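Local coordinates for protein VP2 (Primate bocaparvovirus 1, PDB 7L0Y) that self-assembles, as 60 copies of the capsid proteins, into the T=1 icosahedral shell of human bocavirus 1, at residues A[30-35]-A[453-458]; A[97-102]-A[457-462]; A[220-225]-A[420-425]. All coordinates share one frame; numbering follows the deposited sequence.

All three contacts belong to the jelly-roll barrel of the capsid protein. Contacts 1 and 2 share strand 446-462 (βI), which runs between strands 30-42 (βB) and 95-118 (βD) of the BIDG sheet. Val-457 and Trp-458 take part in both. The centres of contacts 1 and 2 lie about 10 Å apart. Contact 3 involves strand 215-232 (βG), beside 95-118, and the loop before strand 424-429 of the opposing CHEF sheet. Its centre is about 14 Å from the centre of each of the others. It touches contact 2, where Arg-99 NH1 lies 2.7 Å from Cys-224 O, but not contact 1.

Contact 1. Residues A[30-35]-A[453-458]; sequences YVVTKN and SCEIVW
Trp-458 N donates to Val-31 O at 2.6 Å. This is one of six backbone hydrogen bonds that join strands 30-35 and 453-458. The strands are antiparallel, at 168°, and correspond to βB and βI of the BIDG sheet of the viral jelly roll. Val-31 N returns a bond to Trp-458 O. Two-way pairing is repeated at Thr-33 with Ile-456 and at Asn-35 with Cys-454. Val-32 with Val-457 and Lys-34 with Glu-455 are the non-hydrogen-bonded pairs between them.

One face carries Val-31, Thr-33, Asn-35, Cys-454, Ile-456 and Trp-458. Here the indole reaches diagonally over the sheet. Its NE1 donates to Thr-33 OG1 at 3.1 Å, with an angle of 153° at the hydrogen. The hydroxyl oxygen lies in the indole plane, at the edge of the ring. Thr-33 OG1 sits between its own backbone N and carbonyl carbon (chi1 56°), on the side where the indole N-H arrives. This bond gives the buried NE1 an acceptor and helps to fix the rotation of the ring. Ile-456 CG2 lies 3.3 Å above one face of the Trp-458 indole, toward its rim. Tyr-79, His-82 and Phe-83 pack against this side of the sheet.

The other face carries Val-32, Lys-34, Glu-455 and Val-457. Lys-34 and Glu-455 run side by side in the same direction and touch through their CG atoms at 3.8 Å. Their charged tips do not pair. The lysine chain bends off, and NZ is bonded to Gly-23 O of strand 23-26. Lys-34 also packs on Asp-206 of a neighbouring subunit. Val-32 CG2 meets Val-457 CG2 at 4.1 Å. At the start of strand 30-35, the Tyr-30 ring approaches the other branch of Val-457 obliquely, and CD1 lies 3.7 Å from Val-457 CG1.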
loop_
_atom_site.group_PDB
_atom_site.type_symbol
_atom_site.label_atom_id
_atom_site.label_comp_id
_atom_site.label_asym_id
_atom_site.label_seq_id
_atom_site.Cartn_x
_atom_site.Cartn_y
_atom_site.Cartn_z
ATOM N N TYR A 30 43.248 12.655 -73.804
ATOM C CA TYR A 30 42.291 12.181 -74.789
ATOM C C TYR A 30 42.160 13.151 -75.943
ATOM O O TYR A 30 42.285 14.364 -75.784
ATOM C CB TYR A 30 40.907 11.959 -74.191
ATOM C CG TYR A 30 40.887 10.902 -73.131
ATOM C CD1 TYR A 30 40.897 9.561 -73.471
ATOM C CD2 TYR A 30 40.836 11.240 -71.793
ATOM C CE1 TYR A 30 40.882 8.588 -72.510
ATOM C CE2 TYR A 30 40.817 10.274 -70.824
ATOM C CZ TYR A 30 40.838 8.949 -71.186
ATOM O OH TYR A 30 40.816 7.980 -70.215
ATOM N N VAL A 31 41.907 12.585 -77.111
ATOM C CA VAL A 31 41.471 13.324 -78.280
ATOM C C VAL A 31 40.221 12.639 -78.793
ATOM O O VAL A 31 40.202 11.418 -78.958
ATOM C CB VAL A 31 42.558 13.385 -79.369
ATOM C CG1 VAL A 31 42.018 14.030 -80.619
ATOM C CG2 VAL A 31 43.748 14.158 -78.866
ATOM N N VAL A 32 39.168 13.412 -79.003
ATOM C CA VAL A 32 37.927 12.898 -79.556
ATOM C C VAL A 32 37.779 13.452 -80.957
ATOM O O VAL A 32 37.837 14.666 -81.153
ATOM C CB VAL A 32 36.716 13.273 -78.687
ATOM C CG1 VAL A 32 35.451 12.808 -79.351
ATOM C CG2 VAL A 32 36.851 12.657 -77.328
ATOM N N THR A 33 37.613 12.569 -81.929
ATOM C CA THR A 33 37.335 12.966 -83.298
ATOM C C THR A 33 35.903 12.596 -83.632
ATOM O O THR A 33 35.435 11.517 -83.267
ATOM C CB THR A 33 38.311 12.315 -84.283
ATOM O OG1 THR A 33 38.274 10.892 -84.144
ATOM C CG2 THR A 33 39.724 12.814 -84.058
ATOM N N LYS A 34 35.206 13.502 -84.303
ATOM C CA LYS A 34 33.839 13.292 -84.746
ATOM C C LYS A 34 33.778 13.566 -86.235
ATOM O O LYS A 34 34.273 14.593 -86.695
ATOM C CB LYS A 34 32.869 14.208 -84.011
ATOM C CG LYS A 34 32.774 13.949 -82.544
ATOM C CD LYS A 34 31.771 14.872 -81.906
ATOM C CE LYS A 34 32.175 16.324 -82.043
ATOM N NZ LYS A 34 33.444 16.646 -81.330
ATOM N N ASN A 35 33.184 12.652 -86.982
ATOM C CA ASN A 35 33.088 12.785 -88.424
ATOM C C ASN A 35 31.739 12.287 -88.895
ATOM O O ASN A 35 31.295 11.220 -88.485
ATOM C CB ASN A 35 34.184 11.995 -89.131
ATOM C CG ASN A 35 35.517 12.666 -89.068
ATOM O OD1 ASN A 35 35.793 13.571 -89.841
ATOM N ND2 ASN A 35 36.358 12.237 -88.141
ATOM N N SER A 453 28.009 8.710 -89.009
ATOM C CA SER A 453 28.871 9.448 -88.111
ATOM C C SER A 453 29.773 8.460 -87.395
ATOM O O SER A 453 29.297 7.474 -86.833
ATOM C CB SER A 453 28.061 10.271 -87.115
ATOM O OG SER A 453 27.318 9.445 -86.250
ATOM N N CYS A 454 31.072 8.714 -87.446
ATOM C CA CYS A 454 32.064 7.963 -86.697
ATOM C C CYS A 454 32.586 8.859 -85.591
ATOM O O CYS A 454 32.817 10.049 -85.811
ATOM C CB CYS A 454 33.203 7.503 -87.606
ATOM S SG CYS A 454 34.461 6.485 -86.819
ATOM N N GLU A 455 32.742 8.306 -84.399
ATOM C CA GLU A 455 33.304 9.047 -83.284
ATOM C C GLU A 455 34.293 8.163 -82.548
ATOM O O GLU A 455 33.916 7.118 -82.017
ATOM C CB GLU A 455 32.201 9.530 -82.355
ATOM C CG GLU A 455 32.675 10.369 -81.207
ATOM C CD GLU A 455 31.524 10.928 -80.414
ATOM O OE1 GLU A 455 30.369 10.679 -80.809
ATOM O OE2 GLU A 455 31.765 11.604 -79.392
ATOM N N ILE A 456 35.552 8.579 -82.514
ATOM C CA ILE A 456 36.610 7.800 -81.888
ATOM C C ILE A 456 37.174 8.595 -80.727
ATOM O O ILE A 456 37.478 9.781 -80.872
ATOM C CB ILE A 456 37.730 7.433 -82.872
ATOM C CG1 ILE A 456 37.199 6.537 -83.977
ATOM C CG2 ILE A 456 38.834 6.700 -82.164
ATOM C CD1 ILE A 456 38.212 6.240 -85.011
ATOM N N VAL A 457 37.304 7.948 -79.579
ATOM C CA VAL A 457 38.079 8.485 -78.473
ATOM C C VAL A 457 39.496 7.953 -78.609
ATOM O O VAL A 457 39.709 6.744 -78.707
ATOM C CB VAL A 457 37.469 8.104 -77.121
ATOM C CG1 VAL A 457 38.338 8.614 -76.003
ATOM C CG2 VAL A 457 36.080 8.673 -77.005
ATOM N N TRP A 458 40.460 8.854 -78.643
ATOM C CA TRP A 458 41.859 8.494 -78.791
ATOM C C TRP A 458 42.544 8.689 -77.452
ATOM O O TRP A 458 42.531 9.793 -76.905
ATOM C CB TRP A 458 42.520 9.355 -79.859
ATOM C CG TRP A 458 41.963 9.151 -81.213
ATOM C CD1 TRP A 458 40.902 9.790 -81.757
ATOM C CD2 TRP A 458 42.468 8.280 -82.221
ATOM N NE1 TRP A 458 40.691 9.351 -83.030
ATOM C CE2 TRP A 458 41.647 8.426 -83.342
ATOM C CE3 TRP A 458 43.536 7.392 -82.281
ATOM C CZ2 TRP A 458 41.853 7.712 -84.506
ATOM C CZ3 TRP A 458 43.738 6.693 -83.430
ATOM C CH2 TRP A 458 42.903 6.850 -84.528
#

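Contact 2. Residues A[97-102]-A[457-462]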
loop_
_atom_site.group_PDB
_atom_site.type_symbol
_atom_site.label_atom_id
_atom_site.label_comp_id
_atom_site.label_asym_id
_atom_site.label_seq_id
_atom_site.Cartn_x
_atom_site.Cartn_y
_atom_site.Cartn_z
ATOM N N ARG A 97 52.708 9.642 -78.220
ATOM C CA ARG A 97 52.042 8.435 -78.669
ATOM C C ARG A 97 50.541 8.617 -78.540
ATOM O O ARG A 97 50.060 9.465 -77.790
ATOM C CB ARG A 97 52.509 7.214 -77.883
ATOM C CG ARG A 97 52.350 7.364 -76.412
ATOM C CD ARG A 97 52.620 6.073 -75.744
ATOM N NE ARG A 97 52.324 6.152 -74.330
ATOM C CZ ARG A 97 52.348 5.112 -73.515
ATOM N NH1 ARG A 97 52.630 3.912 -73.993
ATOM N NH2 ARG A 97 52.062 5.269 -72.235
ATOM N N PHE A 98 49.812 7.799 -79.284
ATOM C CA PHE A 98 48.362 7.830 -79.275
ATOM C C PHE A 98 47.867 6.461 -79.692
ATOM O O PHE A 98 48.594 5.687 -80.307
ATOM C CB PHE A 98 47.818 8.920 -80.200
ATOM C CG PHE A 98 48.234 8.769 -81.626
ATOM C CD1 PHE A 98 47.433 8.110 -82.526
ATOM C CD2 PHE A 98 49.434 9.270 -82.060
ATOM C CE1 PHE A 98 47.815 7.975 -83.826
ATOM C CE2 PHE A 98 49.820 9.127 -83.359
ATOM C CZ PHE A 98 49.011 8.479 -84.243
ATOM N N ARG A 99 46.649 6.140 -79.286
ATOM C CA ARG A 99 45.984 4.944 -79.772
ATOM C C ARG A 99 44.489 5.180 -79.744
ATOM O O ARG A 99 43.997 5.970 -78.934
ATOM C CB ARG A 99 46.359 3.719 -78.935
ATOM C CG ARG A 99 46.062 3.885 -77.497
ATOM C CD ARG A 99 46.367 2.637 -76.771
ATOM N NE ARG A 99 46.102 2.803 -75.357
ATOM C CZ ARG A 99 46.313 1.861 -74.457
ATOM N NH1 ARG A 99 46.782 0.685 -74.835
ATOM N NH2 ARG A 99 46.048 2.095 -73.183
ATOM N N PRO A 100 43.735 4.499 -80.603
ATOM C CA PRO A 100 42.277 4.546 -80.499
ATOM C C PRO A 100 41.813 3.774 -79.272
ATOM O O PRO A 100 42.381 2.743 -78.919
ATOM C CB PRO A 100 41.812 3.885 -81.796
ATOM C CG PRO A 100 42.916 2.997 -82.160
ATOM C CD PRO A 100 44.175 3.659 -81.725
ATOM N N LYS A 101 40.787 4.295 -78.613
ATOM C CA LYS A 101 40.263 3.715 -77.387
ATOM C C LYS A 101 38.841 3.200 -77.550
ATOM O O LYS A 101 38.590 2.005 -77.392
ATOM C CB LYS A 101 40.318 4.747 -76.260
ATOM C CG LYS A 101 39.876 4.213 -74.924
ATOM C CD LYS A 101 39.891 5.304 -73.883
ATOM C CE LYS A 101 39.314 4.824 -72.570
ATOM N NZ LYS A 101 40.143 3.738 -71.988
ATOM N N ALA A 102 37.899 4.087 -77.843
ATOM C CA ALA A 102 36.516 3.712 -78.065
ATOM C C ALA A 102 36.080 4.228 -79.424
ATOM O O ALA A 102 36.568 5.253 -79.900
ATOM C CB ALA A 102 35.604 4.264 -76.973
ATOM N N VAL A 457 37.304 7.948 -79.579
ATOM C CA VAL A 457 38.079 8.485 -78.473
ATOM C C VAL A 457 39.496 7.953 -78.609
ATOM O O VAL A 457 39.709 6.744 -78.707
ATOM C CB VAL A 457 37.469 8.104 -77.121
ATOM C CG1 VAL A 457 38.338 8.614 -76.003
ATOM C CG2 VAL A 457 36.080 8.673 -77.005
ATOM N N TRP A 458 40.460 8.854 -78.643
ATOM C CA TRP A 458 41.859 8.494 -78.791
ATOM C C TRP A 458 42.544 8.689 -77.452
ATOM O O TRP A 458 42.531 9.793 -76.905
ATOM C CB TRP A 458 42.520 9.355 -79.859
ATOM C CG TRP A 458 41.963 9.151 -81.213
ATOM C CD1 TRP A 458 40.902 9.790 -81.757
ATOM C CD2 TRP A 458 42.468 8.280 -82.221
ATOM N NE1 TRP A 458 40.691 9.351 -83.030
ATOM C CE2 TRP A 458 41.647 8.426 -83.342
ATOM C CE3 TRP A 458 43.536 7.392 -82.281
ATOM C CZ2 TRP A 458 41.853 7.712 -84.506
ATOM C CZ3 TRP A 458 43.738 6.693 -83.430
ATOM C CH2 TRP A 458 42.903 6.850 -84.528
ATOM N N GLU A 459 43.129 7.628 -76.920
ATOM C CA GLU A 459 43.981 7.771 -75.752
ATOM C C GLU A 459 45.328 8.308 -76.202
ATOM O O GLU A 459 45.972 7.736 -77.080
ATOM C CB GLU A 459 44.140 6.440 -75.029
ATOM C CG GLU A 459 44.906 6.549 -73.742
ATOM C CD GLU A 459 45.035 5.223 -73.032
ATOM O OE1 GLU A 459 44.513 4.218 -73.554
ATOM O OE2 GLU A 459 45.671 5.176 -71.959
ATOM N N VAL A 460 45.748 9.417 -75.617
ATOM C CA VAL A 460 46.890 10.146 -76.137
ATOM C C VAL A 460 47.770 10.537 -74.962
ATOM O O VAL A 460 47.316 10.597 -73.818
ATOM C CB VAL A 460 46.420 11.375 -76.950
ATOM C CG1 VAL A 460 46.047 12.533 -76.044
ATOM C CG2 VAL A 460 47.395 11.729 -78.028
ATOM N N GLU A 461 49.045 10.763 -75.227
ATOM C CA GLU A 461 49.926 11.071 -74.115
ATOM C C GLU A 461 50.989 12.046 -74.588
ATOM O O GLU A 461 51.563 11.859 -75.661
ATOM C CB GLU A 461 50.509 9.769 -73.555
ATOM C CG GLU A 461 51.134 9.872 -72.201
ATOM C CD GLU A 461 52.610 10.041 -72.251
ATOM O OE1 GLU A 461 53.218 9.518 -73.197
ATOM O OE2 GLU A 461 53.164 10.688 -71.345
ATOM N N ARG A 462 51.234 13.089 -73.801
ATOM C CA ARG A 462 52.136 14.142 -74.234
ATOM C C ARG A 462 53.580 13.777 -73.921
ATOM O O ARG A 462 53.873 12.795 -73.238
ATOM C CB ARG A 462 51.793 15.463 -73.557
ATOM C CG ARG A 462 50.444 15.993 -73.908
ATOM C CD ARG A 462 50.228 17.347 -73.323
ATOM N NE ARG A 462 48.895 17.849 -73.613
ATOM C CZ ARG A 462 48.550 18.444 -74.745
ATOM N NH1 ARG A 462 49.439 18.609 -75.710
ATOM N NH2 ARG A 462 47.310 18.872 -74.911
#
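Arg-99 and Glu-459 lie side by side and point the same way from one face of the sheet. Arg-99 CG lies between its backbone N and carbonyl carbon (chi1 57°). From there the chain extends to NE, which carries the guanidinium alongside Glu-459. Two guanidinium nitrogens converge on a single carboxylate oxygen, Glu-459 OE1. Arg-99 NH2 donates to it at 2.6 Å and Arg-99 NE at 2.8 Å. Both come from the same face of the carboxylate, NH2 on the syn side and NE from well above the plane. The flat groups are turned 49° apart, so the pair is not coplanar. On the same face Arg-97 and Glu-461 cross with their planes nearly perpendicular. Their salt bridge is long, 3.7 Å from Arg-97 NE to Glu-461 OE1. Arg-462, which opens the likely nuclear localization signal, bonds instead to Asp-28 and Glu-94.

The opposite face is apolar. Phe-98 and Trp-458 run alongside each other, and indole atom CE3 comes to the edge of the phenyl ring, near its plane. Pro-100 lies over a face of the indole in a CH-pi contact. Its CB is 4.1 Å from the centre of the six-membered ring of Trp-458. Phe-98 CB also packs against Val-460 CG2.

The strands are antiparallel, βD with βI of the jelly roll, and a classic beta bulge shifts the register after Pro-100. Two residues, Lys-101 and Ala-102, stand across from the single Val-457. Val-457 O accepts from Lys-101 N at 2.7 Å and weakly from Ala-102 N. Ala-102 O takes the N-H of Val-457 in return.

Trp-226 of strand 215-232 touches Arg-99 and Glu-459 and makes a cation-pi contact with Arg-97. Segment 457-462 lies between 97-102 and strand 30-42, with Leu-91 of helix 85-94 packed on Phe-98 and Val-460 of the apolar face.

Contact 3. Residues A[220-225]-A[420-425]; sequences FNFDCE and HPPGTI
Phe-220 packs its ring against Pro-422 and the backbone before it. No hydrogen bond links segments 220-225 and 420-425. They meet where the G strand of the jelly roll comes near the loop that leads into strand H. The contact is small and largely apolar, with 181 Å² buried over both sides.

In Phe-220, CG stands anti to the backbone N (chi1 -180°), which extends the ring toward the two prolines. One face of the ring receives a CH-pi contact. Pro-422 CA sits 3.7 Å from the Phe-220 ring centroid, only 11° off the normal, so it lies nearly over the middle. The two side chains run at about a right angle to each other. Pro-422 CG reaches Phe-220 CE2 at 3.8 Å, and the proline N also lies over the ring face. The far end of the phenyl ring points at the backbone, where CZ approaches His-420 O with the oxygen near the ring plane.

Two residues on, Phe-222 turns its ring to the same proline. Its CZ touches Pro-422 CG at 3.5 Å. Pro-422 CG thus touches both aromatic rings. Phe-222 CE1 lies 3.8 Å from Pro-422 CD. The approach is oblique to the Phe-222 ring. The two phenylalanines also meet each other. The CE2 edge of Phe-220 stands 3.5 Å above one face of Phe-222, toward its rim.

Phe-222 also packs on Pro-100 and Met-103 of strand 95-118 and on Met-418 of strand 416-418. Trp-397 of strand 397-399 packs on Pro-421 and Pro-422. The contact thus lies where strand 215-232, paired with strand 95-118, meets the loop before strand 424-429, which itself pairs with strands 71-74 and 132-137.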
loop_
_atom_site.group_PDB
_atom_site.type_symbol
_atom_site.label_atom_id
_atom_site.label_comp_id
_atom_site.label_asym_id
_atom_site.label_seq_id
_atom_site.Cartn_x
_atom_site.Cartn_y
_atom_site.Cartn_z
ATOM N N PHE A 220 32.450 0.081 -80.438
ATOM C CA PHE A 220 33.601 -0.802 -80.434
ATOM C C PHE A 220 34.610 -0.261 -79.438
ATOM O O PHE A 220 34.879 0.938 -79.418
ATOM C CB PHE A 220 34.217 -0.893 -81.832
ATOM C CG PHE A 220 35.403 -1.791 -81.913
ATOM C CD1 PHE A 220 35.243 -3.151 -82.067
ATOM C CD2 PHE A 220 36.684 -1.277 -81.833
ATOM C CE1 PHE A 220 36.330 -3.974 -82.145
ATOM C CE2 PHE A 220 37.773 -2.099 -81.903
ATOM C CZ PHE A 220 37.596 -3.448 -82.060
ATOM N N ASN A 221 35.164 -1.142 -78.619
ATOM C CA ASN A 221 36.208 -0.773 -77.672
ATOM C C ASN A 221 37.533 -1.319 -78.169
ATOM O O ASN A 221 37.739 -2.534 -78.199
ATOM C CB ASN A 221 35.898 -1.284 -76.272
ATOM C CG ASN A 221 34.733 -0.576 -75.651
ATOM O OD1 ASN A 221 33.810 -1.202 -75.142
ATOM N ND2 ASN A 221 34.769 0.743 -75.678
ATOM N N PHE A 222 38.420 -0.418 -78.569
ATOM C CA PHE A 222 39.775 -0.801 -78.928
ATOM C C PHE A 222 40.555 -1.233 -77.700
ATOM O O PHE A 222 40.571 -0.543 -76.679
ATOM C CB PHE A 222 40.504 0.365 -79.580
ATOM C CG PHE A 222 39.999 0.737 -80.927
ATOM C CD1 PHE A 222 40.533 0.157 -82.060
ATOM C CD2 PHE A 222 39.006 1.680 -81.069
ATOM C CE1 PHE A 222 40.087 0.508 -83.303
ATOM C CE2 PHE A 222 38.555 2.033 -82.311
ATOM C CZ PHE A 222 39.090 1.446 -83.429
ATOM N N ASP A 223 41.208 -2.380 -77.801
ATOM C CA ASP A 223 42.336 -2.703 -76.941
ATOM C C ASP A 223 43.556 -2.771 -77.859
ATOM O O ASP A 223 43.732 -3.728 -78.613
ATOM C CB ASP A 223 42.103 -4.005 -76.182
ATOM C CG ASP A 223 43.216 -4.311 -75.211
ATOM O OD1 ASP A 223 43.375 -3.544 -74.240
ATOM O OD2 ASP A 223 43.930 -5.315 -75.416
ATOM N N CYS A 224 44.405 -1.752 -77.784
ATOM C CA CYS A 224 45.350 -1.477 -78.852
ATOM C C CYS A 224 46.729 -1.143 -78.316
ATOM O O CYS A 224 46.890 -0.599 -77.223
ATOM C CB CYS A 224 44.877 -0.325 -79.746
ATOM S SG CYS A 224 43.514 -0.740 -80.828
ATOM N N GLU A 225 47.725 -1.480 -79.124
ATOM C CA GLU A 225 49.074 -1.016 -78.867
ATOM C C GLU A 225 49.216 0.418 -79.348
ATOM O O GLU A 225 48.533 0.852 -80.278
ATOM C CB GLU A 225 50.093 -1.916 -79.563
ATOM C CG GLU A 225 49.996 -1.903 -81.071
ATOM C CD GLU A 225 50.946 -2.888 -81.727
ATOM O OE1 GLU A 225 51.892 -3.354 -81.055
ATOM O OE2 GLU A 225 50.751 -3.196 -82.921
ATOM N N HIS A 420 41.304 -8.349 -83.267
ATOM C CA HIS A 420 39.917 -8.041 -83.602
ATOM C C HIS A 420 39.803 -6.556 -83.897
ATOM O O HIS A 420 39.476 -5.755 -83.014
ATOM C CB HIS A 420 38.971 -8.455 -82.479
ATOM C CG HIS A 420 39.016 -9.918 -82.181
ATOM N ND1 HIS A 420 38.520 -10.865 -83.049
ATOM C CD2 HIS A 420 39.526 -10.598 -81.129
ATOM C CE1 HIS A 420 38.712 -12.067 -82.537
ATOM N NE2 HIS A 420 39.319 -11.932 -81.372
ATOM N N PRO A 421 40.067 -6.154 -85.131
ATOM C CA PRO A 421 39.809 -4.783 -85.535
ATOM C C PRO A 421 38.318 -4.508 -85.539
ATOM O O PRO A 421 37.513 -5.442 -85.415
ATOM C CB PRO A 421 40.401 -4.721 -86.950
ATOM C CG PRO A 421 40.330 -6.098 -87.432
ATOM C CD PRO A 421 40.566 -6.971 -86.246
ATOM N N PRO A 422 37.909 -3.245 -85.628
ATOM C CA PRO A 422 36.476 -2.943 -85.711
ATOM C C PRO A 422 35.795 -3.753 -86.795
ATOM O O PRO A 422 36.353 -3.938 -87.879
ATOM C CB PRO A 422 36.455 -1.447 -86.039
ATOM C CG PRO A 422 37.727 -0.942 -85.542
ATOM C CD PRO A 422 38.725 -2.026 -85.718
ATOM N N GLY A 423 34.599 -4.255 -86.512
ATOM C CA GLY A 423 33.911 -5.072 -87.492
ATOM C C GLY A 423 33.461 -4.246 -88.681
ATOM O O GLY A 423 33.154 -3.059 -88.558
ATOM N N THR A 424 33.437 -4.880 -89.844
ATOM C CA THR A 424 32.932 -4.223 -91.037
ATOM C C THR A 424 31.419 -4.111 -90.974
ATOM O O THR A 424 30.727 -5.078 -90.658
ATOM C CB THR A 424 33.342 -4.992 -92.285
ATOM O OG1 THR A 424 34.766 -4.972 -92.405
ATOM C CG2 THR A 424 32.727 -4.377 -93.511
ATOM N N ILE A 425 30.906 -2.930 -91.274
ATOM C CA ILE A 425 29.474 -2.732 -91.402
ATOM C C ILE A 425 29.098 -2.976 -92.853
ATOM O O ILE A 425 29.567 -2.280 -93.754
ATOM C CB ILE A 425 29.064 -1.327 -90.955
ATOM C CG1 ILE A 425 29.413 -1.127 -89.490
ATOM C CG2 ILE A 425 27.582 -1.137 -91.155
ATOM C CD1 ILE A 425 29.373 0.298 -89.074
#